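Long-range contacts in amidohydrolase (Staphylococcus aureus, PDB 3NUR), which probably hydrolyses carbon-nitrogen bonds in linear amides, as a member of the metal-dependent amidohydrolase family built on a TIM barrel: residues P140-A144 / K174-I178; L135-E139 / I161-Q166; I308-Y313 / K341-G347; I251-G255 / M293-F299. All coordinates share one frame; numbering follows the deposited sequence.

Overall arrangement
The four contacts form two groups on the TIM barrel. Contacts 1 and 2, with centres about 10 Å apart, touch, and their segments alternate along the chain: 135-139 runs into 140-144, and strand 159-162 comes between helices 140-152 and 176-185 in the chain. Contacts 4 and 3 follow, in that order. Their centres are about 13 Å apart, and Phe-299 of contact 4 packs on the isoleucines of contact 3. Contacts 1 and 4 lie on opposite sides of the chain's centre, about 30 Å apart between centres. Contact 1 belongs to the helical outer layer, whereas contact 4 lies beside the calcium site, at the barrel end where this family probably has its active site.

Contact 1: residues P140-A144 / K174-I178; sequences PEAAA and KYDII
Pro-140, the first residue of helix 140-152, presses its ring against segment 174-178 and loses more surface there than any other residue of the contact. Its CB lies 3.3 Å from the carbonyl O of Lys-174, with CG at almost the same separation, so one edge of the pyrrolidine rests on a backbone carbonyl. The same CB is 3.9 Å from CD1 of Tyr-175, whose ring it meets obliquely. Ile-177 comes second in buried area, and its two branches divide the work. CG2 reaches back to the carbonyl O of Pro-140 at 3.7 Å, while CG1, swung opposite the backbone N (chi1 -167°), lies 3.7 Å from CB of Ala-144, one helical turn further on. Ile-178 adds a third apolar point: its CD1, at the end of the extended CG1 branch (chi2 167°), meets Pro-140 CB and Ala-143 CB, each at 4.2 Å. Ala-144 and Ile-178 have their CA atoms only 5.2 Å apart, an approach consistent with the small side chain of Ala-144. No hydrogen bond crosses between the segments; the contact rests on apolar packing and on carbons set against the Pro-140 and Lys-174 carbonyls. The polar ends at one border are held elsewhere: Asp-167 pairs with Lys-174 NZ and accepts a bond from Tyr-175 OH. Both helices belong to the outer layer of the barrel and flank strand 159-162 in sequence. Ala-143 also packs on Leu-135 and Pro-136, in the loop that leads from strand 129-131 into helix 140-152, and Tyr-175 packs on Ala-165, just past strand 159-162.

Contact 2: residues L135-E139 / I161-Q166; sequences LPINE and IMGRAQ
Ile-137 points its CB at segment 161-166 and carries most of the apolar contact between loop 135-139 and the end of strand 159-162 with its following loop. From CB, the short branch CG2 meets three carbons of Ile-161, CG2 at 3.9 Å with CG1 and CD1 scarcely further off. The long branch leaves in a different direction: CG1 sits between the backbone N and the carbonyl carbon (chi1 66°), and the chain then runs out extended. This carries the terminal CD1 past Ile-161, whose CG2 it still touches at 3.9 Å, onto the backbone of the other segment. There CD1 lies 3.6 Å from the carbonyl O of Arg-164 and 3.9 Å from the amide N of Ala-165, so the tip covers a peptide unit. Asn-138 continues the approach along the loop, its side chain lying against Ala-165 and the start of Gln-166. A type I turn from Pro-136 to Glu-139 turns the chain into helix 140-152, with Glu-139 at the N-cap. Loops after successive strands, 129-131 and 159-162, pack together as in a beta/alpha barrel. Pro-136 packs on helix 104-124 and Leu-135 on helix 140-152, while Ile-161 is hydrogen-bonded through its backbone to strand 189-192.

Contact 3: residues I308-Y313 / K341-G347; sequences IDRILY and KISYTNG
Segment 308-313 passes from a short 3-10 turn into an extended run that closes on helix 336-351, with the CA atoms of Leu-312 and Ile-342 5.2 Å apart. This is the closing side of the TIM barrel: Leu-312 is bonded through its backbone to Ile-288 and Tyr-313 to Phe-27, so the run bridges strands 286-288 and 24-31. Asn-346, the main polar link, donates from ND2 to Ile-311 O at 2.8 Å (N-H...O 163°), which lies in the amide plane while the donor is tilted from the carbonyl plane, and to Ile-308 O at 2.9 Å (145°), where ND2 sits on a lone pair but the acceptor is tilted from the amide plane. Two bonds on one nitrogen fix the rotation of the amide and hold both the 3-10 turn and the start of the extended run to the helix. On the exposed side, the extended chain of Lys-341 carries NZ to Asp-309 OD1, a salt bridge of 2.8 Å on the syn side of the carboxylate. Ile-342 packs against both isoleucines of the other segment: its CD1 meets Ile-308 CD1 at 3.4 Å, tighter than usual for two methyls, while its CG2 lies alongside CG2 of Ile-311. Leu-312 CD2 turns back to the helix backbone at Gly-347 N. Between Tyr-313 and Ile-342 a water accepts from Tyr-313 N at 3.0 Å and is hydrogen-bonded to Ile-342 O at 2.7 Å.

Contact 4: residues I251-G255 / M293-F299; sequences IGHWG and MLTKPQF
At the calcium-bearing end of the TIM barrel, the loop after strand 249-251 meets the start of helix 296-306, and Trp-254 inserts its indole against Met-293, Gln-298 and Phe-299. Its NE1 donates to the carbonyl O of Met-293 at 2.7 Å. The bond is bent (N-H...O 138°), with the acceptor 23° out of the indole plane but NE1 in the plane of the Met-293 carbonyl. One face of the indole is covered by the helix: CB of Gln-298 sits 3.6 Å from the centroid of the five-membered ring and 18° off its normal, a CH-pi contact. At the far end of the indole, CH2 touches CB of Phe-299 at 3.6 Å and lies at the phenyl edge, near its plane. Gln-298 bends away at chi2, and its OE1 takes a side-chain to side-chain hydrogen bond of 2.7 Å from Thr-295 OG1, which approaches from above the carbonyl plane and is not a cap. Met-293, a selenomethionine, faces both loop residues: SE lies 3.6 Å from His-253 CD2, in plane at the edge of the imidazole, and CE lies 3.9 Å from Trp-254 CD1. The His-253 side chain, bonded through ND1 to Glu-256, lies about 5 Å from the calcium ion but is not among its ligands Glu-28, His-30, His-192 and Asp-316. Such loops gathered at one barrel end are characteristic of amidohydrolase active sites.

Contact 1: residues P140-A144 / K174-I178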
loop_
_atom_site.group_PDB
_atom_site.type_symbol
_atom_site.label_atom_id
_atom_site.label_comp_id
_atom_site.label_asym_id
_atom_site.label_seq_id
_atom_site.Cartn_x
_atom_site.Cartn_y
_atom_site.Cartn_z
ATOM N N PRO A 140 4.013 6.154 -17.656
ATOM C CA PRO A 140 2.858 6.772 -16.969
ATOM C C PRO A 140 1.543 6.921 -17.706
ATOM O O PRO A 140 0.493 6.700 -17.103
ATOM C CB PRO A 140 3.402 8.113 -16.460
ATOM C CG PRO A 140 4.664 8.345 -17.236
ATOM C CD PRO A 140 5.229 6.974 -17.462
ATOM N N GLU A 141 1.585 7.265 -19.005
ATOM C CA GLU A 141 0.333 7.404 -19.748
ATOM C C GLU A 141 -0.303 6.027 -19.960
ATOM O O GLU A 141 -1.523 5.900 -19.785
ATOM C CB GLU A 141 0.508 8.229 -21.040
ATOM C CG GLU A 141 1.093 9.604 -20.750
ATOM C CD GLU A 141 0.393 10.788 -21.379
ATOM O OE1 GLU A 141 0.805 11.196 -22.489
ATOM O OE2 GLU A 141 -0.526 11.346 -20.735
ATOM N N ALA A 142 0.532 4.984 -20.206
ATOM C CA ALA A 142 0.042 3.615 -20.348
ATOM C C ALA A 142 -0.487 3.124 -18.991
ATOM O O ALA A 142 -1.498 2.425 -18.953
ATOM C CB ALA A 142 1.142 2.701 -20.850
ATOM N N ALA A 143 0.172 3.526 -17.886
ATOM C CA ALA A 143 -0.252 3.158 -16.525
ATOM C C ALA A 143 -1.619 3.757 -16.204
ATOM O O ALA A 143 -2.464 3.075 -15.626
ATOM C CB ALA A 143 0.775 3.622 -15.498
ATOM N N ALA A 144 -1.855 5.020 -16.597
ATOM C CA ALA A 144 -3.148 5.676 -16.367
ATOM C C ALA A 144 -4.276 4.985 -17.159
ATOM O O ALA A 144 -5.376 4.839 -16.642
ATOM C CB ALA A 144 -3.068 7.162 -16.720
ATOM N N LYS A 174 5.824 14.163 -14.889
ATOM C CA LYS A 174 5.430 13.085 -15.808
ATOM C C LYS A 174 4.491 12.033 -15.192
ATOM O O LYS A 174 3.791 11.344 -15.944
ATOM C CB LYS A 174 6.671 12.423 -16.462
ATOM C CG LYS A 174 7.604 11.741 -15.442
ATOM C CD LYS A 174 8.901 11.171 -15.999
ATOM C CE LYS A 174 8.707 9.909 -16.794
ATOM N NZ LYS A 174 9.985 9.195 -17.028
ATOM N N TYR A 175 4.479 11.910 -13.829
ATOM C CA TYR A 175 3.646 10.941 -13.115
ATOM C C TYR A 175 2.334 11.529 -12.618
ATOM O O TYR A 175 1.474 10.781 -12.161
ATOM C CB TYR A 175 4.446 10.247 -11.981
ATOM C CG TYR A 175 5.735 9.641 -12.491
ATOM C CD1 TYR A 175 5.722 8.533 -13.333
ATOM C CD2 TYR A 175 6.966 10.206 -12.169
ATOM C CE1 TYR A 175 6.901 8.019 -13.873
ATOM C CE2 TYR A 175 8.153 9.680 -12.672
ATOM C CZ TYR A 175 8.117 8.590 -13.528
ATOM O OH TYR A 175 9.289 8.093 -14.051
ATOM N N ASP A 176 2.139 12.853 -12.774
ATOM C CA ASP A 176 0.912 13.529 -12.328
ATOM C C ASP A 176 -0.370 12.823 -12.828
ATOM O O ASP A 176 -1.311 12.668 -12.059
ATOM C CB ASP A 176 0.916 15.003 -12.778
ATOM C CG ASP A 176 -0.240 15.781 -12.196
ATOM O OD1 ASP A 176 -0.114 16.261 -11.056
ATOM O OD2 ASP A 176 -1.275 15.863 -12.855
ATOM N N ILE A 177 -0.358 12.340 -14.089
ATOM C CA ILE A 177 -1.477 11.640 -14.727
ATOM C C ILE A 177 -2.014 10.437 -13.926
ATOM O O ILE A 177 -3.219 10.161 -13.979
ATOM C CB ILE A 177 -1.127 11.270 -16.205
ATOM C CG1 ILE A 177 -2.367 10.823 -17.025
ATOM C CG2 ILE A 177 0.016 10.256 -16.308
ATOM C CD1 ILE A 177 -3.483 11.872 -17.132
ATOM N N ILE A 178 -1.133 9.746 -13.181
ATOM C CA ILE A 178 -1.524 8.577 -12.381
ATOM C C ILE A 178 -2.443 9.024 -11.231
ATOM O O ILE A 178 -3.487 8.406 -11.010
ATOM C CB ILE A 178 -0.274 7.772 -11.908
ATOM C CG1 ILE A 178 0.497 7.190 -13.133
ATOM C CG2 ILE A 178 -0.678 6.656 -10.908
ATOM C CD1 ILE A 178 1.954 6.633 -12.831
#

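Contact 2: residues L135-E139 / I161-Q166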
loop_
_atom_site.group_PDB
_atom_site.type_symbol
_atom_site.label_atom_id
_atom_site.label_comp_id
_atom_site.label_asym_id
_atom_site.label_seq_id
_atom_site.Cartn_x
_atom_site.Cartn_y
_atom_site.Cartn_z
ATOM N N LEU A 135 0.338 -1.559 -11.911
ATOM C CA LEU A 135 0.536 -0.589 -12.992
ATOM C C LEU A 135 1.937 -0.481 -13.521
ATOM O O LEU A 135 2.862 -0.434 -12.727
ATOM C CB LEU A 135 0.077 0.811 -12.542
ATOM C CG LEU A 135 -1.346 0.921 -11.959
ATOM C CD1 LEU A 135 -1.584 2.293 -11.406
ATOM C CD2 LEU A 135 -2.400 0.552 -13.009
ATOM N N PRO A 136 2.111 -0.292 -14.848
ATOM C CA PRO A 136 3.468 -0.094 -15.383
ATOM C C PRO A 136 3.907 1.367 -15.180
ATOM O O PRO A 136 3.911 2.164 -16.111
ATOM C CB PRO A 136 3.305 -0.478 -16.860
ATOM C CG PRO A 136 1.879 -0.079 -17.193
ATOM C CD PRO A 136 1.084 -0.293 -15.926
ATOM N N ILE A 137 4.257 1.732 -13.936
ATOM C CA ILE A 137 4.603 3.121 -13.560
ATOM C C ILE A 137 5.674 3.807 -14.421
ATOM O O ILE A 137 5.643 5.033 -14.578
ATOM C CB ILE A 137 4.870 3.283 -12.045
ATOM C CG1 ILE A 137 6.132 2.494 -11.609
ATOM C CG2 ILE A 137 3.589 2.920 -11.223
ATOM C CD1 ILE A 137 6.598 2.697 -10.168
ATOM N N ASN A 138 6.606 3.008 -14.969
ATOM C CA ASN A 138 7.672 3.508 -15.827
ATOM C C ASN A 138 7.165 3.971 -17.191
ATOM O O ASN A 138 7.903 4.624 -17.925
ATOM C CB ASN A 138 8.830 2.530 -15.905
ATOM C CG ASN A 138 9.560 2.423 -14.581
ATOM O OD1 ASN A 138 9.694 1.333 -13.982
ATOM N ND2 ASN A 138 9.947 3.576 -14.051
ATOM N N GLU A 139 5.869 3.708 -17.492
ATOM C CA GLU A 139 5.160 4.159 -18.700
ATOM C C GLU A 139 3.892 4.906 -18.201
ATOM O O GLU A 139 2.799 4.336 -18.248
ATOM C CB GLU A 139 4.810 2.935 -19.542
ATOM C CG GLU A 139 6.018 2.269 -20.170
ATOM C CD GLU A 139 6.609 3.093 -21.297
ATOM O OE1 GLU A 139 5.873 3.915 -21.890
ATOM O OE2 GLU A 139 7.817 2.932 -21.568
ATOM N N ILE A 161 1.109 0.413 -5.609
ATOM C CA ILE A 161 2.363 0.725 -6.316
ATOM C C ILE A 161 3.525 0.423 -5.392
ATOM O O ILE A 161 3.567 0.930 -4.265
ATOM C CB ILE A 161 2.431 2.222 -6.770
ATOM C CG1 ILE A 161 1.314 2.546 -7.801
ATOM C CG2 ILE A 161 3.869 2.566 -7.328
ATOM C CD1 ILE A 161 1.195 4.019 -8.187
HETATM N N MSE A 162 4.455 -0.399 -5.869
HETATM C CA MSE A 162 5.630 -0.749 -5.084
HETATM C C MSE A 162 6.827 0.066 -5.505
HETATM O O MSE A 162 7.151 0.144 -6.688
HETATM C CB MSE A 162 5.931 -2.245 -5.216
HETATM C CG MSE A 162 5.225 -3.079 -4.160
HETATM SE SE MSE A 162 5.382 -4.981 -4.481
HETATM C CE MSE A 162 7.096 -4.998 -5.582
ATOM N N GLY A 163 7.507 0.629 -4.521
ATOM C CA GLY A 163 8.729 1.388 -4.752
ATOM C C GLY A 163 8.527 2.664 -5.518
ATOM O O GLY A 163 7.591 3.428 -5.254
ATOM N N ARG A 164 9.427 2.903 -6.466
ATOM C CA ARG A 164 9.436 4.136 -7.222
ATOM C C ARG A 164 9.774 3.883 -8.692
ATOM O O ARG A 164 10.051 2.748 -9.099
ATOM C CB ARG A 164 10.402 5.156 -6.552
ATOM C CG ARG A 164 11.877 4.828 -6.689
ATOM C CD ARG A 164 12.674 4.958 -5.391
ATOM N NE ARG A 164 12.305 3.987 -4.352
ATOM C CZ ARG A 164 12.814 2.760 -4.223
ATOM N NH1 ARG A 164 12.442 1.984 -3.219
ATOM N NH2 ARG A 164 13.680 2.294 -5.115
ATOM N N ALA A 165 9.768 4.946 -9.481
ATOM C CA ALA A 165 10.103 4.840 -10.888
ATOM C C ALA A 165 11.631 4.702 -11.075
ATOM O O ALA A 165 12.407 5.001 -10.162
ATOM C CB ALA A 165 9.588 6.075 -11.615
ATOM N N GLN A 166 12.066 4.272 -12.268
ATOM C CA GLN A 166 13.492 4.122 -12.593
ATOM C C GLN A 166 14.237 5.458 -12.460
ATOM O O GLN A 166 15.436 5.464 -12.181
ATOM C CB GLN A 166 13.640 3.549 -14.025
ATOM C CG GLN A 166 15.027 3.038 -14.387
ATOM C CD GLN A 166 15.104 2.461 -15.787
ATOM O OE1 GLN A 166 15.625 1.359 -15.998
ATOM N NE2 GLN A 166 14.614 3.197 -16.785
#

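Contact 3: residues I308-Y313 / K341-G347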
loop_
_atom_site.group_PDB
_atom_site.type_symbol
_atom_site.label_atom_id
_atom_site.label_comp_id
_atom_site.label_asym_id
_atom_site.label_seq_id
_atom_site.Cartn_x
_atom_site.Cartn_y
_atom_site.Cartn_z
ATOM N N ILE A 308 -8.854 7.357 14.610
ATOM C CA ILE A 308 -9.454 6.071 14.267
ATOM C C ILE A 308 -10.047 5.999 12.859
ATOM O O ILE A 308 -9.996 4.937 12.261
ATOM C CB ILE A 308 -10.496 5.660 15.355
ATOM C CG1 ILE A 308 -10.665 4.153 15.421
ATOM C CG2 ILE A 308 -11.834 6.390 15.218
ATOM C CD1 ILE A 308 -9.606 3.528 16.413
ATOM N N ASP A 309 -10.581 7.120 12.330
ATOM C CA ASP A 309 -11.236 7.122 11.021
ATOM C C ASP A 309 -10.271 6.859 9.868
ATOM O O ASP A 309 -10.720 6.633 8.749
ATOM C CB ASP A 309 -11.961 8.463 10.784
ATOM C CG ASP A 309 -13.173 8.712 11.672
ATOM O OD1 ASP A 309 -13.981 7.775 11.854
ATOM O OD2 ASP A 309 -13.362 9.872 12.104
ATOM N N ARG A 310 -8.963 6.955 10.132
ATOM C CA ARG A 310 -7.934 6.844 9.094
ATOM C C ARG A 310 -7.147 5.547 9.171
ATOM O O ARG A 310 -6.175 5.375 8.428
ATOM C CB ARG A 310 -6.986 8.083 9.158
ATOM C CG ARG A 310 -7.694 9.456 9.098
ATOM C CD ARG A 310 -8.679 9.642 7.943
ATOM N NE ARG A 310 -7.994 9.593 6.651
ATOM C CZ ARG A 310 -8.538 9.993 5.504
ATOM N NH1 ARG A 310 -9.779 10.468 5.480
ATOM N NH2 ARG A 310 -7.844 9.925 4.374
ATOM N N ILE A 311 -7.572 4.614 10.031
ATOM C CA ILE A 311 -6.859 3.345 10.183
ATOM C C ILE A 311 -7.594 2.205 9.488
ATOM O O ILE A 311 -8.788 1.993 9.716
ATOM C CB ILE A 311 -6.558 3.035 11.683
ATOM C CG1 ILE A 311 -5.755 4.193 12.350
ATOM C CG2 ILE A 311 -5.843 1.686 11.856
ATOM C CD1 ILE A 311 -5.727 4.112 13.882
ATOM N N LEU A 312 -6.863 1.467 8.654
ATOM C CA LEU A 312 -7.385 0.294 7.948
ATOM C C LEU A 312 -6.640 -0.936 8.433
ATOM O O LEU A 312 -5.550 -0.799 8.961
ATOM C CB LEU A 312 -7.213 0.440 6.418
ATOM C CG LEU A 312 -7.880 1.637 5.758
ATOM C CD1 LEU A 312 -7.475 1.734 4.277
ATOM C CD2 LEU A 312 -9.397 1.589 5.914
ATOM N N TYR A 313 -7.237 -2.128 8.304
ATOM C CA TYR A 313 -6.602 -3.358 8.762
ATOM C C TYR A 313 -5.854 -4.047 7.621
ATOM O O TYR A 313 -6.182 -3.833 6.456
ATOM C CB TYR A 313 -7.649 -4.271 9.426
ATOM C CG TYR A 313 -7.135 -5.126 10.565
ATOM C CD1 TYR A 313 -6.133 -4.666 11.416
ATOM C CD2 TYR A 313 -7.689 -6.380 10.824
ATOM C CE1 TYR A 313 -5.692 -5.430 12.500
ATOM C CE2 TYR A 313 -7.256 -7.155 11.905
ATOM C CZ TYR A 313 -6.252 -6.679 12.733
ATOM O OH TYR A 313 -5.813 -7.452 13.784
ATOM N N LYS A 341 -14.870 0.263 12.936
ATOM C CA LYS A 341 -14.248 1.184 11.979
ATOM C C LYS A 341 -12.964 0.597 11.378
ATOM O O LYS A 341 -12.824 0.529 10.147
ATOM C CB LYS A 341 -13.981 2.562 12.626
ATOM C CG LYS A 341 -15.244 3.391 12.824
ATOM C CD LYS A 341 -14.937 4.764 13.408
ATOM C CE LYS A 341 -16.130 5.676 13.268
ATOM N NZ LYS A 341 -15.838 7.033 13.799
ATOM N N ILE A 342 -12.053 0.161 12.246
ATOM C CA ILE A 342 -10.779 -0.419 11.804
ATOM C C ILE A 342 -10.996 -1.737 11.073
ATOM O O ILE A 342 -10.367 -1.955 10.035
ATOM C CB ILE A 342 -9.797 -0.613 12.999
ATOM C CG1 ILE A 342 -9.465 0.723 13.671
ATOM C CG2 ILE A 342 -8.502 -1.358 12.546
ATOM C CD1 ILE A 342 -8.819 0.468 15.104
ATOM N N SER A 343 -11.867 -2.612 11.613
ATOM C CA SER A 343 -12.097 -3.923 11.020
ATOM C C SER A 343 -12.731 -3.848 9.629
ATOM O O SER A 343 -12.241 -4.512 8.701
ATOM C CB SER A 343 -12.944 -4.790 11.949
ATOM O OG SER A 343 -12.875 -6.164 11.607
ATOM N N TYR A 344 -13.818 -3.072 9.485
ATOM C CA TYR A 344 -14.566 -3.064 8.223
ATOM C C TYR A 344 -15.106 -1.728 7.721
ATOM O O TYR A 344 -15.104 -1.513 6.505
ATOM C CB TYR A 344 -15.770 -4.024 8.461
ATOM C CG TYR A 344 -16.516 -4.522 7.241
ATOM C CD1 TYR A 344 -16.288 -5.803 6.738
ATOM C CD2 TYR A 344 -17.541 -3.773 6.670
ATOM C CE1 TYR A 344 -16.994 -6.284 5.631
ATOM C CE2 TYR A 344 -18.243 -4.236 5.552
ATOM C CZ TYR A 344 -17.964 -5.493 5.036
ATOM O OH TYR A 344 -18.640 -5.961 3.934
ATOM N N THR A 345 -15.676 -0.894 8.605
ATOM C CA THR A 345 -16.389 0.304 8.142
ATOM C C THR A 345 -15.562 1.366 7.463
ATOM O O THR A 345 -16.028 1.914 6.465
ATOM C CB THR A 345 -17.434 0.852 9.131
ATOM O OG1 THR A 345 -16.790 1.599 10.151
ATOM C CG2 THR A 345 -18.370 -0.218 9.702
ATOM N N ASN A 346 -14.350 1.685 7.979
ATOM C CA ASN A 346 -13.522 2.687 7.280
ATOM C C ASN A 346 -13.249 2.207 5.836
ATOM O O ASN A 346 -13.390 2.987 4.900
ATOM C CB ASN A 346 -12.185 2.916 7.990
ATOM C CG ASN A 346 -12.263 3.603 9.325
ATOM O OD1 ASN A 346 -13.235 4.305 9.654
ATOM N ND2 ASN A 346 -11.195 3.437 10.112
ATOM N N GLY A 347 -12.885 0.931 5.697
ATOM C CA GLY A 347 -12.539 0.311 4.421
ATOM C C GLY A 347 -13.706 0.148 3.470
ATOM O O GLY A 347 -13.561 0.412 2.275
HETATM O O HOH W 1 -10.024 -2.646 7.453
#

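Contact 4: residues I251-G255 / M293-F299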
loop_
_atom_site.group_PDB
_atom_site.type_symbol
_atom_site.label_atom_id
_atom_site.label_comp_id
_atom_site.label_asym_id
_atom_site.label_seq_id
_atom_site.Cartn_x
_atom_site.Cartn_y
_atom_site.Cartn_z
ATOM N N ILE A 251 -0.874 3.857 3.197
ATOM C CA ILE A 251 0.486 3.445 3.533
ATOM C C ILE A 251 0.428 2.457 4.679
ATOM O O ILE A 251 -0.394 2.603 5.577
ATOM C CB ILE A 251 1.454 4.606 3.817
ATOM C CG1 ILE A 251 0.908 5.565 4.922
ATOM C CG2 ILE A 251 1.853 5.328 2.485
ATOM C CD1 ILE A 251 1.879 6.768 5.269
ATOM N N GLY A 252 1.299 1.464 4.624
ATOM C CA GLY A 252 1.380 0.405 5.613
ATOM C C GLY A 252 2.424 0.645 6.670
ATOM O O GLY A 252 2.882 1.774 6.864
ATOM N N HIS A 253 2.786 -0.428 7.388
ATOM C CA HIS A 253 3.795 -0.426 8.449
ATOM C C HIS A 253 3.649 0.751 9.397
ATOM O O HIS A 253 4.646 1.407 9.777
ATOM C CB HIS A 253 5.202 -0.572 7.836
ATOM C CG HIS A 253 5.239 -1.692 6.839
ATOM N ND1 HIS A 253 5.014 -1.466 5.485
ATOM C CD2 HIS A 253 5.345 -3.022 7.050
ATOM C CE1 HIS A 253 4.999 -2.669 4.924
ATOM N NE2 HIS A 253 5.219 -3.630 5.821
ATOM N N TRP A 254 2.381 0.984 9.825
ATOM C CA TRP A 254 2.008 2.033 10.769
ATOM C C TRP A 254 2.352 3.462 10.306
ATOM O O TRP A 254 2.539 4.365 11.132
ATOM C CB TRP A 254 2.584 1.718 12.179
ATOM C CG TRP A 254 1.998 0.491 12.828
ATOM C CD1 TRP A 254 2.675 -0.626 13.225
ATOM C CD2 TRP A 254 0.627 0.291 13.215
ATOM N NE1 TRP A 254 1.807 -1.521 13.816
ATOM C CE2 TRP A 254 0.549 -0.974 13.844
ATOM C CE3 TRP A 254 -0.538 1.072 13.119
ATOM C CZ2 TRP A 254 -0.646 -1.478 14.370
ATOM C CZ3 TRP A 254 -1.739 0.545 13.582
ATOM C CH2 TRP A 254 -1.786 -0.714 14.196
ATOM N N GLY A 255 2.412 3.666 8.994
ATOM C CA GLY A 255 2.715 4.988 8.452
ATOM C C GLY A 255 4.135 5.200 7.982
ATOM O O GLY A 255 4.495 6.333 7.630
HETATM N N MSE A 293 1.922 -6.009 11.490
HETATM C CA MSE A 293 2.809 -5.708 12.629
HETATM C C MSE A 293 1.866 -5.359 13.789
HETATM O O MSE A 293 1.498 -4.208 13.964
HETATM C CB MSE A 293 3.748 -4.522 12.312
HETATM C CG MSE A 293 4.788 -4.821 11.239
HETATM SE SE MSE A 293 5.682 -3.150 10.655
HETATM C CE MSE A 293 6.045 -2.314 12.320
ATOM N N LEU A 294 1.423 -6.381 14.520
ATOM C CA LEU A 294 0.381 -6.226 15.525
ATOM C C LEU A 294 0.937 -5.848 16.875
ATOM O O LEU A 294 0.989 -6.655 17.804
ATOM C CB LEU A 294 -0.529 -7.471 15.537
ATOM C CG LEU A 294 -1.104 -7.903 14.159
ATOM C CD1 LEU A 294 -2.020 -9.101 14.312
ATOM C CD2 LEU A 294 -1.812 -6.750 13.441
ATOM N N THR A 295 1.388 -4.589 16.959
ATOM C CA THR A 295 2.063 -4.075 18.141
ATOM C C THR A 295 1.330 -2.845 18.660
ATOM O O THR A 295 1.025 -1.937 17.885
ATOM C CB THR A 295 3.547 -3.850 17.815
ATOM O OG1 THR A 295 3.640 -2.962 16.690
ATOM C CG2 THR A 295 4.294 -5.178 17.500
ATOM N N LYS A 296 0.968 -2.868 19.949
ATOM C CA LYS A 296 0.199 -1.786 20.576
ATOM C C LYS A 296 0.861 -0.383 20.584
ATOM O O LYS A 296 0.150 0.593 20.318
ATOM C CB LYS A 296 -0.262 -2.201 21.991
ATOM C CG LYS A 296 -1.266 -1.247 22.614
ATOM C CD LYS A 296 -1.813 -1.740 23.959
ATOM C CE LYS A 296 -2.778 -0.754 24.600
ATOM N NZ LYS A 296 -2.099 0.513 25.032
ATOM N N PRO A 297 2.156 -0.207 20.938
ATOM C CA PRO A 297 2.695 1.171 21.007
ATOM C C PRO A 297 2.557 1.996 19.725
ATOM O O PRO A 297 2.228 3.181 19.791
ATOM C CB PRO A 297 4.151 0.962 21.446
ATOM C CG PRO A 297 4.147 -0.406 22.133
ATOM C CD PRO A 297 3.181 -1.205 21.325
ATOM N N GLN A 298 2.731 1.359 18.560
ATOM C CA GLN A 298 2.609 2.007 17.248
ATOM C C GLN A 298 1.139 2.304 16.970
ATOM O O GLN A 298 0.827 3.391 16.491
ATOM C CB GLN A 298 3.216 1.130 16.138
ATOM C CG GLN A 298 4.758 1.075 16.175
ATOM C CD GLN A 298 5.317 0.196 17.272
ATOM O OE1 GLN A 298 4.636 -0.695 17.803
ATOM N NE2 GLN A 298 6.532 0.505 17.728
ATOM N N PHE A 299 0.229 1.373 17.329
ATOM C CA PHE A 299 -1.216 1.627 17.168
ATOM C C PHE A 299 -1.605 2.876 17.960
ATOM O O PHE A 299 -2.260 3.766 17.413
ATOM C CB PHE A 299 -2.079 0.431 17.639
ATOM C CG PHE A 299 -3.539 0.813 17.672
ATOM C CD1 PHE A 299 -4.296 0.838 16.503
ATOM C CD2 PHE A 299 -4.141 1.230 18.862
ATOM C CE1 PHE A 299 -5.620 1.288 16.521
ATOM C CE2 PHE A 299 -5.462 1.677 18.878
ATOM C CZ PHE A 299 -6.196 1.687 17.710
#